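PDB 3QFE: putative dihydrodipicolinate synthase family protein from Coccidioides immitis, which is of unproven function but belongs to the dihydrodipicolinate synthase family of TIM-barrel proteins. Local coordinates for residues 108-113 and 140-145. Sequence-based numbering, arbitrary orientation.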
ATOM      1  N   ASN A 108       4.921   7.616   9.831  1.00 29.23           N
ATOM      2  CA  ASN A 108       4.361   8.988   9.800  1.00 29.82           C
ATOM      3  C   ASN A 108       2.837   8.966   9.919  1.00 30.20           C
ATOM      4  O   ASN A 108       2.221   9.913  10.448  1.00 31.12           O
ATOM      5  CB  ASN A 108       4.724   9.744   8.512  1.00 29.55           C
ATOM      6  CG  ASN A 108       6.210   9.738   8.216  1.00 29.58           C
ATOM      7  OD1 ASN A 108       6.672   9.039   7.310  1.00 32.42           O
ATOM      8  ND2 ASN A 108       6.962  10.507   8.965  1.00 27.03           N
ATOM      9  N   TYR A 109       2.240   7.887   9.407  1.00 29.08           N
ATOM     10  CA  TYR A 109       0.803   7.731   9.385  1.00 29.06           C
ATOM     11  C   TYR A 109       0.431   6.290   9.711  1.00 28.94           C
ATOM     12  O   TYR A 109       1.219   5.349   9.474  1.00 28.79           O
ATOM     13  CB  TYR A 109       0.260   8.057   7.989  1.00 29.23           C
ATOM     14  CG  TYR A 109       0.879   9.256   7.290  1.00 28.21           C
ATOM     15  CD1 TYR A 109       0.562  10.563   7.662  1.00 29.78           C
ATOM     16  CD2 TYR A 109       1.741   9.078   6.242  1.00 26.94           C
ATOM     17  CE1 TYR A 109       1.108  11.648   7.006  1.00 28.63           C
ATOM     18  CE2 TYR A 109       2.299  10.161   5.571  1.00 29.21           C
ATOM     19  CZ  TYR A 109       1.979  11.432   5.949  1.00 29.95           C
ATOM     20  OH  TYR A 109       2.559  12.477   5.264  1.00 32.57           O
ATOM     21  N   VAL A 110      -0.789   6.097  10.196  1.00 28.77           N
ATOM     22  CA  VAL A 110      -1.281   4.749  10.388  1.00 28.80           C
ATOM     23  C   VAL A 110      -2.511   4.530   9.549  1.00 30.05           C
ATOM     24  O   VAL A 110      -3.355   5.416   9.422  1.00 31.17           O
ATOM     25  CB  VAL A 110      -1.537   4.378  11.878  1.00 28.08           C
ATOM     26  CG1 VAL A 110      -0.254   4.403  12.612  1.00 27.32           C
ATOM     27  CG2 VAL A 110      -2.528   5.327  12.539  1.00 28.43           C
ATOM     28  N   LEU A 111      -2.589   3.334   8.977  1.00 30.10           N
ATOM     29  CA  LEU A 111      -3.669   2.946   8.100  1.00 31.33           C
ATOM     30  C   LEU A 111      -4.577   1.931   8.807  1.00 31.58           C
ATOM     31  O   LEU A 111      -4.143   0.836   9.160  1.00 31.86           O
ATOM     32  CB  LEU A 111      -3.048   2.382   6.836  1.00 30.76           C
ATOM     33  CG  LEU A 111      -3.901   1.874   5.689  1.00 32.66           C
ATOM     34  CD1 LEU A 111      -4.694   2.974   5.008  1.00 31.65           C
ATOM     35  CD2 LEU A 111      -2.926   1.194   4.704  1.00 34.20           C
ATOM     36  N   VAL A 112      -5.826   2.313   9.044  1.00 32.90           N
ATOM     37  CA  VAL A 112      -6.691   1.616   9.998  1.00 33.29           C
ATOM     38  C   VAL A 112      -7.935   0.979   9.355  1.00 35.26           C
ATOM     39  O   VAL A 112      -8.825   1.680   8.895  1.00 35.24           O
ATOM     40  CB  VAL A 112      -7.145   2.592  11.162  1.00 34.37           C
ATOM     41  CG1 VAL A 112      -7.979   1.865  12.249  1.00 32.33           C
ATOM     42  CG2 VAL A 112      -5.952   3.287  11.814  1.00 32.76           C
ATOM     43  N   LEU A 113      -7.991  -0.356   9.351  1.00 36.47           N
ATOM     44  CA  LEU A 113      -9.214  -1.109   9.004  1.00 38.96           C
ATOM     45  C   LEU A 113     -10.320  -0.867  10.006  1.00 40.47           C
ATOM     46  O   LEU A 113     -10.042  -0.652  11.181  1.00 39.55           O
ATOM     47  CB  LEU A 113      -8.944  -2.627   8.960  1.00 39.03           C
ATOM     48  CG  LEU A 113      -8.101  -3.099   7.768  1.00 39.48           C
ATOM     49  CD1 LEU A 113      -7.298  -4.362   8.107  1.00 40.66           C
ATOM     50  CD2 LEU A 113      -8.962  -3.289   6.502  1.00 41.10           C
ATOM     51  N   LEU A 140      -0.388   9.329  15.884  1.00 34.37           N
ATOM     52  CA  LEU A 140      -0.086   9.549  14.473  1.00 33.14           C
ATOM     53  C   LEU A 140      -1.380   9.861  13.693  1.00 32.79           C
ATOM     54  O   LEU A 140      -2.461   9.404  14.072  1.00 33.08           O
ATOM     55  CB  LEU A 140       0.625   8.317  13.867  1.00 31.34           C
ATOM     56  CG  LEU A 140       2.102   8.023  14.221  1.00 31.14           C
ATOM     57  CD1 LEU A 140       2.567   6.715  13.607  1.00 28.44           C
ATOM     58  CD2 LEU A 140       3.078   9.147  13.848  1.00 28.93           C
ATOM     59  N   PRO A 141      -1.272  10.638  12.608  1.00 32.18           N
ATOM     60  CA  PRO A 141      -2.459  10.879  11.759  1.00 32.41           C
ATOM     61  C   PRO A 141      -3.030   9.574  11.160  1.00 31.64           C
ATOM     62  O   PRO A 141      -2.275   8.666  10.816  1.00 30.24           O
ATOM     63  CB  PRO A 141      -1.925  11.800  10.652  1.00 31.86           C
ATOM     64  CG  PRO A 141      -0.675  12.419  11.195  1.00 31.35           C
ATOM     65  CD  PRO A 141      -0.107  11.453  12.203  1.00 32.07           C
ATOM     66  N   VAL A 142      -4.347   9.515  11.009  1.00 31.99           N
ATOM     67  CA  VAL A 142      -5.048   8.277  10.680  1.00 31.39           C
ATOM     68  C   VAL A 142      -5.626   8.264   9.254  1.00 32.09           C
ATOM     69  O   VAL A 142      -6.293   9.193   8.845  1.00 32.61           O
ATOM     70  CB  VAL A 142      -6.181   8.011  11.724  1.00 32.04           C
ATOM     71  CG1 VAL A 142      -7.163   6.938  11.255  1.00 29.61           C
ATOM     72  CG2 VAL A 142      -5.576   7.672  13.092  1.00 30.42           C
ATOM     73  N   VAL A 143      -5.344   7.197   8.512  1.00 32.08           N
ATOM     74  CA  VAL A 143      -5.973   6.971   7.208  1.00 33.25           C
ATOM     75  C   VAL A 143      -6.930   5.772   7.338  1.00 34.42           C
ATOM     76  O   VAL A 143      -6.522   4.669   7.734  1.00 33.54           O
ATOM     77  CB  VAL A 143      -4.927   6.747   6.068  1.00 31.97           C
ATOM     78  CG1 VAL A 143      -5.626   6.559   4.719  1.00 30.69           C
ATOM     79  CG2 VAL A 143      -3.965   7.928   5.974  1.00 31.21           C
ATOM     80  N   ILE A 144      -8.196   6.006   7.016  1.00 37.00           N
ATOM     81  CA  ILE A 144      -9.220   4.969   7.041  1.00 39.06           C
ATOM     82  C   ILE A 144      -8.849   3.979   5.960  1.00 40.46           C
ATOM     83  O   ILE A 144      -8.503   4.381   4.836  1.00 40.33           O
ATOM     84  CB  ILE A 144     -10.621   5.555   6.772  1.00 40.35           C
ATOM     85  CG1 ILE A 144     -11.017   6.520   7.889  1.00 40.32           C
ATOM     86  CG2 ILE A 144     -11.670   4.450   6.628  1.00 39.90           C
ATOM     87  CD1 ILE A 144     -12.154   7.484   7.512  1.00 39.38           C
ATOM     88  N   TYR A 145      -8.852   2.701   6.320  1.00 42.23           N
ATOM     89  CA  TYR A 145      -8.543   1.626   5.385  1.00 44.64           C
ATOM     90  C   TYR A 145      -9.845   0.909   5.133  1.00 48.19           C
ATOM     91  O   TYR A 145     -10.325   0.153   5.972  1.00 48.34           O
ATOM     92  CB  TYR A 145      -7.528   0.675   6.003  1.00 43.18           C
ATOM     93  CG  TYR A 145      -6.849  -0.337   5.082  1.00 44.43           C
ATOM     94  CD1 TYR A 145      -5.785  -1.101   5.565  1.00 44.31           C
ATOM     95  CD2 TYR A 145      -7.264  -0.540   3.748  1.00 46.03           C
ATOM     96  CE1 TYR A 145      -5.140  -2.049   4.767  1.00 47.67           C
ATOM     97  CE2 TYR A 145      -6.633  -1.493   2.930  1.00 48.31           C
ATOM     98  CZ  TYR A 145      -5.560  -2.243   3.448  1.00 50.23           C
ATOM     99  OH  TYR A 145      -4.890  -3.190   2.684  1.00 51.84           O
TER
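The ring of Tyr145 sits clasped between two leucines, Leu111 of strand 109-112 and Leu113 just after its end. Leu111 lays CD2 over one face, 4.1 Å from the ring centroid, and Leu113 sets its own CD2 over the opposite face, both as CH-pi contacts. Tyr145 reaches this slot because its CG is anti to the backbone N (chi1 -167°). CG of Leu111 is likewise anti to its backbone N, and its other methyl, CD1, rests 3.7 Å from Val143 CG1 on the same face of the sheet. On the reverse face, which Ile144 shares, three valines meet: Val142 touches Val110 through CG2 to CG2 and reaches Val112 CG2 through CG1, while helices 92-105 and 124-137 cover Val112. Toward the start of the strands, Pro141 CB meets the Tyr109 ring at its edge, and Asn108 CB lies over one face of that ring.

Between the two faces runs the backbone ladder. Val110 N donates a hydrogen bond to Pro141 O, Val143 N to Val110 O at 2.8 Å, and Val112 N to Val143 O, all nearly along the carbonyl axis. The last rung differs, for Tyr145 N approaches Val112 O from 55° above the carbonyl plane. At the polar ends, Tyr145 OH hydrogen-bonds Thr54 and Tyr109 OH the carbonyl of Pro7. Strands 109-112 and 142-145, adjacent, parallel and joined through helix 124-137, make the beta-alpha-beta crossover from which a TIM barrel is built.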